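Local coordinates for extracellular ligand-binding receptor (Desulfohalobium retbaense DSM 5692, PDB 5ERE), which probably senses small solutes, binding 2-oxo-4-methylpentanoic acid in a leucine-binding-protein-like domain and cytosine in a tandem PAS-like sensor region, at residues A[474-487]-A[550-562]. Residues are numbered along the deposited sequence; the frame is centred on the assembly and turned at random.
Sequences PVEIFVLQRDGTTI and LHGTNYRLALTYG
Glu476, Phe478 and Leu480 pair with Thr560, Ala558 and Arg556 through six backbone hydrogen bonds, two to each antiparallel hydrogen-bonded pair, joining strands 476-480 and 553-561 edge to edge. The straightest runs from Ala558 N to Phe478 O (2.9 Å, 177° at the hydrogen). CA atoms of the intervening non-hydrogen-bonded pairs, Ile477 with Leu559 and Val479 with Leu557, make CA-H...O contacts to carbonyls of the adjoining hydrogen-bonded residues, the shortest from Ile477 CA to Ala558 O at 3.0 Å.

On the face bearing Phe478, the Ala558 methyl sits over the ring in a CH-pi contact, its CB 3.8 Å from the ring centroid and displaced toward the rim, where CZ is nearest. A chi1 of 59° sets the ring above its own backbone, from where it reaches across to Ala558 on the partner strand. Thr560 CG2 meets the ring edge in plane, 3.9 Å from Phe478 CE1. A serine in place of Phe478 would probably remove the cover this ring gives the Ala558 methyl and open a gap beside Thr560 CG2.

The other face is apolar: Leu557 CD1 lodges against Ile477 CG2 (3.5 Å) and Val479 CG2, while Ile477 CG1 packs on Leu559. Val479 CG1 lies 3.7 Å from Tyr555 CB, and Ile487 CD1 touches Tyr555 CD1 at 3.5 Å.

Water links Glu476 OE1 to Thr560 OG1. The side chains of Arg482 and Arg556 run side by side; Arg556 is held by the carbonyls of Met518 and Val519 and by Ser547 OG.

Strand 553-561 is the middle strand of a five-stranded antiparallel sheet, between 476-480 and 541-550, and 476-480 has 486-488 on its far side. Helix 515-520 covers Phe478, Leu480 and Ala558, whereas helix 461-470 packs on Ile477 and Val479, consistent with the PAS-like fold of a tandem sensor.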
loop_
_atom_site.group_PDB
_atom_site.type_symbol
_atom_site.label_atom_id
_atom_site.label_comp_id
_atom_site.label_asym_id
_atom_site.label_seq_id
_atom_site.Cartn_x
_atom_site.Cartn_y
_atom_site.Cartn_z
ATOM N N PRO A 474 6.122 5.197 0.753
ATOM C CA PRO A 474 7.143 6.008 0.060
ATOM C C PRO A 474 8.543 5.422 0.196
ATOM O O PRO A 474 9.391 5.977 0.860
ATOM C CB PRO A 474 7.042 7.363 0.772
ATOM C CG PRO A 474 6.757 6.942 2.217
ATOM C CD PRO A 474 5.753 5.776 2.054
ATOM N N VAL A 475 8.780 4.289 -0.435
ATOM C CA VAL A 475 10.055 3.594 -0.345
ATOM C C VAL A 475 10.298 2.965 -1.694
ATOM O O VAL A 475 9.368 2.795 -2.457
ATOM C CB VAL A 475 10.077 2.446 0.748
ATOM C CG1 VAL A 475 9.569 2.935 2.072
ATOM C CG2 VAL A 475 9.258 1.228 0.276
ATOM N N GLU A 476 11.537 2.571 -1.964
ATOM C CA GLU A 476 11.813 1.683 -3.085
ATOM C C GLU A 476 12.643 0.500 -2.648
ATOM O O GLU A 476 13.448 0.606 -1.721
ATOM C CB GLU A 476 12.535 2.436 -4.212
ATOM C CG GLU A 476 11.844 3.733 -4.600
ATOM C CD GLU A 476 12.508 4.427 -5.788
ATOM O OE1 GLU A 476 13.696 4.152 -6.065
ATOM O OE2 GLU A 476 11.827 5.241 -6.455
ATOM N N ILE A 477 12.426 -0.629 -3.313
ATOM C CA ILE A 477 13.250 -1.818 -3.121
ATOM C C ILE A 477 13.870 -2.208 -4.466
ATOM O O ILE A 477 13.154 -2.302 -5.483
ATOM C CB ILE A 477 12.423 -2.981 -2.549
ATOM C CG1 ILE A 477 11.943 -2.628 -1.145
ATOM C CG2 ILE A 477 13.207 -4.315 -2.570
ATOM C CD1 ILE A 477 11.206 -3.671 -0.440
ATOM N N PHE A 478 15.181 -2.453 -4.486
ATOM C CA PHE A 478 15.811 -2.924 -5.703
ATOM C C PHE A 478 16.649 -4.161 -5.398
ATOM O O PHE A 478 16.855 -4.512 -4.242
ATOM C CB PHE A 478 16.633 -1.807 -6.389
ATOM C CG PHE A 478 17.735 -1.221 -5.542
ATOM C CD1 PHE A 478 17.464 -0.201 -4.664
ATOM C CD2 PHE A 478 19.042 -1.693 -5.652
ATOM C CE1 PHE A 478 18.498 0.368 -3.885
ATOM C CE2 PHE A 478 20.082 -1.125 -4.880
ATOM C CZ PHE A 478 19.800 -0.101 -4.008
ATOM N N VAL A 479 17.043 -4.860 -6.461
ATOM C CA VAL A 479 17.823 -6.074 -6.378
ATOM C C VAL A 479 19.103 -5.955 -7.164
ATOM O O VAL A 479 19.110 -5.610 -8.334
ATOM C CB VAL A 479 17.038 -7.283 -6.884
ATOM C CG1 VAL A 479 17.853 -8.559 -6.709
ATOM C CG2 VAL A 479 15.746 -7.384 -6.125
ATOM N N LEU A 480 20.199 -6.246 -6.481
ATOM C CA LEU A 480 21.522 -6.187 -7.082
ATOM C C LEU A 480 22.137 -7.567 -7.135
ATOM O O LEU A 480 22.007 -8.374 -6.198
ATOM C CB LEU A 480 22.452 -5.276 -6.270
ATOM C CG LEU A 480 22.942 -3.960 -6.843
ATOM C CD1 LEU A 480 21.768 -3.131 -7.338
ATOM C CD2 LEU A 480 23.735 -3.204 -5.749
ATOM N N GLN A 481 22.844 -7.832 -8.223
ATOM C CA GLN A 481 23.714 -8.991 -8.341
ATOM C C GLN A 481 25.003 -8.816 -7.549
ATOM O O GLN A 481 25.400 -7.703 -7.282
ATOM C CB GLN A 481 24.070 -9.205 -9.781
ATOM C CG GLN A 481 24.240 -10.613 -10.137
ATOM C CD GLN A 481 23.951 -10.813 -11.585
ATOM O OE1 GLN A 481 23.121 -11.633 -11.932
ATOM N NE2 GLN A 481 24.621 -10.046 -12.444
ATOM N N ARG A 482 25.674 -9.910 -7.213
ATOM C CA ARG A 482 26.905 -9.807 -6.408
ATOM C C ARG A 482 27.944 -8.883 -7.055
ATOM O O ARG A 482 28.497 -8.016 -6.382
ATOM C CB ARG A 482 27.506 -11.181 -6.185
ATOM C CG ARG A 482 28.027 -11.413 -4.795
ATOM C CD ARG A 482 29.436 -11.037 -4.716
ATOM N NE ARG A 482 30.021 -11.290 -3.405
ATOM C CZ ARG A 482 31.228 -10.849 -3.059
ATOM N NH1 ARG A 482 31.933 -10.115 -3.922
ATOM N NH2 ARG A 482 31.721 -11.108 -1.853
ATOM N N ASP A 483 28.177 -9.049 -8.359
ATOM C CA ASP A 483 29.060 -8.156 -9.124
ATOM C C ASP A 483 28.574 -6.711 -9.239
ATOM O O ASP A 483 29.107 -5.964 -10.047
ATOM C CB ASP A 483 29.282 -8.711 -10.560
ATOM C CG ASP A 483 28.006 -8.748 -11.412
ATOM O OD1 ASP A 483 26.988 -8.125 -11.047
ATOM O OD2 ASP A 483 28.029 -9.395 -12.483
ATOM N N GLY A 484 27.556 -6.308 -8.482
ATOM C CA GLY A 484 27.045 -4.945 -8.586
ATOM C C GLY A 484 25.999 -4.632 -9.664
ATOM O O GLY A 484 25.400 -3.569 -9.634
ATOM N N THR A 485 25.745 -5.545 -10.592
ATOM C CA THR A 485 24.725 -5.316 -11.628
ATOM C C THR A 485 23.293 -5.232 -11.070
ATOM O O THR A 485 22.842 -6.083 -10.290
ATOM C CB THR A 485 24.754 -6.425 -12.684
ATOM O OG1 THR A 485 26.100 -6.666 -13.104
ATOM C CG2 THR A 485 23.902 -6.054 -13.891
ATOM N N THR A 486 22.581 -4.191 -11.468
ATOM C CA THR A 486 21.181 -4.057 -11.090
ATOM C C THR A 486 20.300 -5.049 -11.841
ATOM O O THR A 486 20.227 -5.028 -13.060
ATOM C CB THR A 486 20.682 -2.634 -11.330
ATOM O OG1 THR A 486 21.435 -1.745 -10.497
ATOM C CG2 THR A 486 19.207 -2.491 -10.988
ATOM N N ILE A 487 19.627 -5.910 -11.077
ATOM C CA ILE A 487 18.710 -6.902 -11.639
ATOM C C ILE A 487 17.286 -6.419 -11.678
ATOM O O ILE A 487 16.566 -6.700 -12.601
ATOM C CB ILE A 487 18.732 -8.208 -10.828
ATOM C CG1 ILE A 487 20.086 -8.861 -10.975
ATOM C CG2 ILE A 487 17.630 -9.197 -11.342
ATOM C CD1 ILE A 487 20.244 -10.030 -10.025
ATOM N N LEU A 550 19.860 -18.981 -3.272
ATOM C CA LEU A 550 19.994 -20.415 -3.071
ATOM C C LEU A 550 21.324 -20.926 -3.607
ATOM O O LEU A 550 21.869 -20.375 -4.570
ATOM C CB LEU A 550 18.861 -21.193 -3.775
ATOM C CG LEU A 550 17.391 -21.047 -3.392
ATOM C CD1 LEU A 550 16.493 -21.744 -4.430
ATOM C CD2 LEU A 550 17.148 -21.642 -1.993
ATOM N N HIS A 551 21.830 -21.987 -2.977
ATOM C CA HIS A 551 22.918 -22.790 -3.530
ATOM C C HIS A 551 24.160 -21.947 -3.838
ATOM O O HIS A 551 24.882 -22.239 -4.802
ATOM C CB HIS A 551 22.469 -23.506 -4.807
ATOM C CG HIS A 551 21.234 -24.333 -4.640
ATOM N ND1 HIS A 551 21.133 -25.329 -3.686
ATOM C CD2 HIS A 551 20.054 -24.325 -5.305
ATOM C CE1 HIS A 551 19.941 -25.895 -3.772
ATOM N NE2 HIS A 551 19.266 -25.306 -4.746
ATOM N N GLY A 552 24.394 -20.921 -3.014
ATOM C CA GLY A 552 25.579 -20.087 -3.137
ATOM C C GLY A 552 25.441 -18.909 -4.079
ATOM O O GLY A 552 26.395 -18.149 -4.267
ATOM N N THR A 553 24.255 -18.750 -4.668
ATOM C CA THR A 553 23.957 -17.596 -5.535
ATOM C C THR A 553 23.028 -16.687 -4.759
ATOM O O THR A 553 21.873 -17.002 -4.497
ATOM C CB THR A 553 23.328 -18.006 -6.863
ATOM O OG1 THR A 553 24.239 -18.858 -7.551
ATOM C CG2 THR A 553 22.973 -16.760 -7.761
ATOM N N ASN A 554 23.582 -15.588 -4.306
ATOM C CA ASN A 554 22.842 -14.637 -3.513
ATOM C C ASN A 554 22.716 -13.284 -4.211
ATOM O O ASN A 554 23.630 -12.851 -4.907
ATOM C CB ASN A 554 23.513 -14.489 -2.142
ATOM C CG ASN A 554 23.628 -15.823 -1.416
ATOM O OD1 ASN A 554 22.625 -16.455 -1.083
ATOM N ND2 ASN A 554 24.849 -16.268 -1.199
ATOM N N TYR A 555 21.557 -12.654 -4.013
ATOM C CA TYR A 555 21.251 -11.320 -4.510
ATOM C C TYR A 555 21.030 -10.407 -3.350
ATOM O O TYR A 555 20.448 -10.811 -2.320
ATOM C CB TYR A 555 19.981 -11.321 -5.390
ATOM C CG TYR A 555 19.971 -12.421 -6.384
ATOM C CD1 TYR A 555 20.771 -12.381 -7.508
ATOM C CD2 TYR A 555 19.175 -13.529 -6.183
ATOM C CE1 TYR A 555 20.759 -13.423 -8.415
ATOM C CE2 TYR A 555 19.163 -14.545 -7.062
ATOM C CZ TYR A 555 19.950 -14.501 -8.178
ATOM O OH TYR A 555 19.905 -15.567 -9.047
ATOM N N ARG A 556 21.436 -9.158 -3.531
ATOM C CA ARG A 556 21.189 -8.149 -2.533
ATOM C C ARG A 556 19.860 -7.484 -2.789
ATOM O O ARG A 556 19.551 -7.109 -3.923
ATOM C CB ARG A 556 22.307 -7.099 -2.509
ATOM C CG ARG A 556 23.690 -7.676 -2.477
ATOM C CD ARG A 556 24.094 -8.211 -1.082
ATOM N NE ARG A 556 25.493 -8.640 -1.079
ATOM C CZ ARG A 556 25.935 -9.880 -0.861
ATOM N NH1 ARG A 556 25.101 -10.871 -0.588
ATOM N NH2 ARG A 556 27.240 -10.133 -0.894
ATOM N N LEU A 557 19.100 -7.348 -1.700
ATOM C CA LEU A 557 17.767 -6.797 -1.660
ATOM C C LEU A 557 17.850 -5.566 -0.809
ATOM O O LEU A 557 18.127 -5.655 0.396
ATOM C CB LEU A 557 16.768 -7.816 -1.076
ATOM C CG LEU A 557 15.285 -7.445 -1.060
ATOM C CD1 LEU A 557 14.687 -7.538 -2.481
ATOM C CD2 LEU A 557 14.538 -8.374 -0.089
ATOM N N ALA A 558 17.648 -4.408 -1.436
ATOM C CA ALA A 558 17.845 -3.127 -0.760
ATOM C C ALA A 558 16.571 -2.325 -0.768
ATOM O O ALA A 558 15.837 -2.282 -1.772
ATOM C CB ALA A 558 18.937 -2.354 -1.411
ATOM N N LEU A 559 16.342 -1.666 0.352
ATOM C CA LEU A 559 15.236 -0.744 0.543
ATOM C C LEU A 559 15.774 0.631 0.848
ATOM O O LEU A 559 16.599 0.771 1.747
ATOM C CB LEU A 559 14.332 -1.210 1.684
ATOM C CG LEU A 559 13.087 -0.348 1.926
ATOM C CD1 LEU A 559 12.032 -1.241 2.595
ATOM C CD2 LEU A 559 13.341 0.892 2.781
ATOM N N THR A 560 15.283 1.637 0.117
ATOM C CA THR A 560 15.606 3.024 0.365
ATOM C C THR A 560 14.384 3.880 0.689
ATOM O O THR A 560 13.271 3.626 0.238
ATOM C CB THR A 560 16.321 3.673 -0.849
ATOM O OG1 THR A 560 15.508 3.511 -2.014
ATOM C CG2 THR A 560 17.665 3.031 -1.102
ATOM N N TYR A 561 14.618 4.912 1.488
ATOM C CA TYR A 561 13.570 5.817 1.919
ATOM C C TYR A 561 14.218 7.136 2.316
ATOM O O TYR A 561 15.440 7.185 2.574
ATOM C CB TYR A 561 12.747 5.209 3.080
ATOM C CG TYR A 561 13.499 4.972 4.362
ATOM C CD1 TYR A 561 14.301 3.850 4.529
ATOM C CD2 TYR A 561 13.409 5.870 5.416
ATOM C CE1 TYR A 561 14.999 3.640 5.716
ATOM C CE2 TYR A 561 14.104 5.658 6.600
ATOM C CZ TYR A 561 14.896 4.547 6.737
ATOM O OH TYR A 561 15.596 4.348 7.924
ATOM N N GLY A 562 13.400 8.188 2.365
ATOM C CA GLY A 562 13.857 9.552 2.623
ATOM C C GLY A 562 14.826 9.680 3.783
ATOM O O GLY A 562 14.478 10.136 4.873
HETATM O O HOH W 1 10.487 7.828 2.082
HETATM O O HOH W 2 16.275 3.152 -4.583
HETATM O O HOH W 3 24.627 -12.570 -7.109
#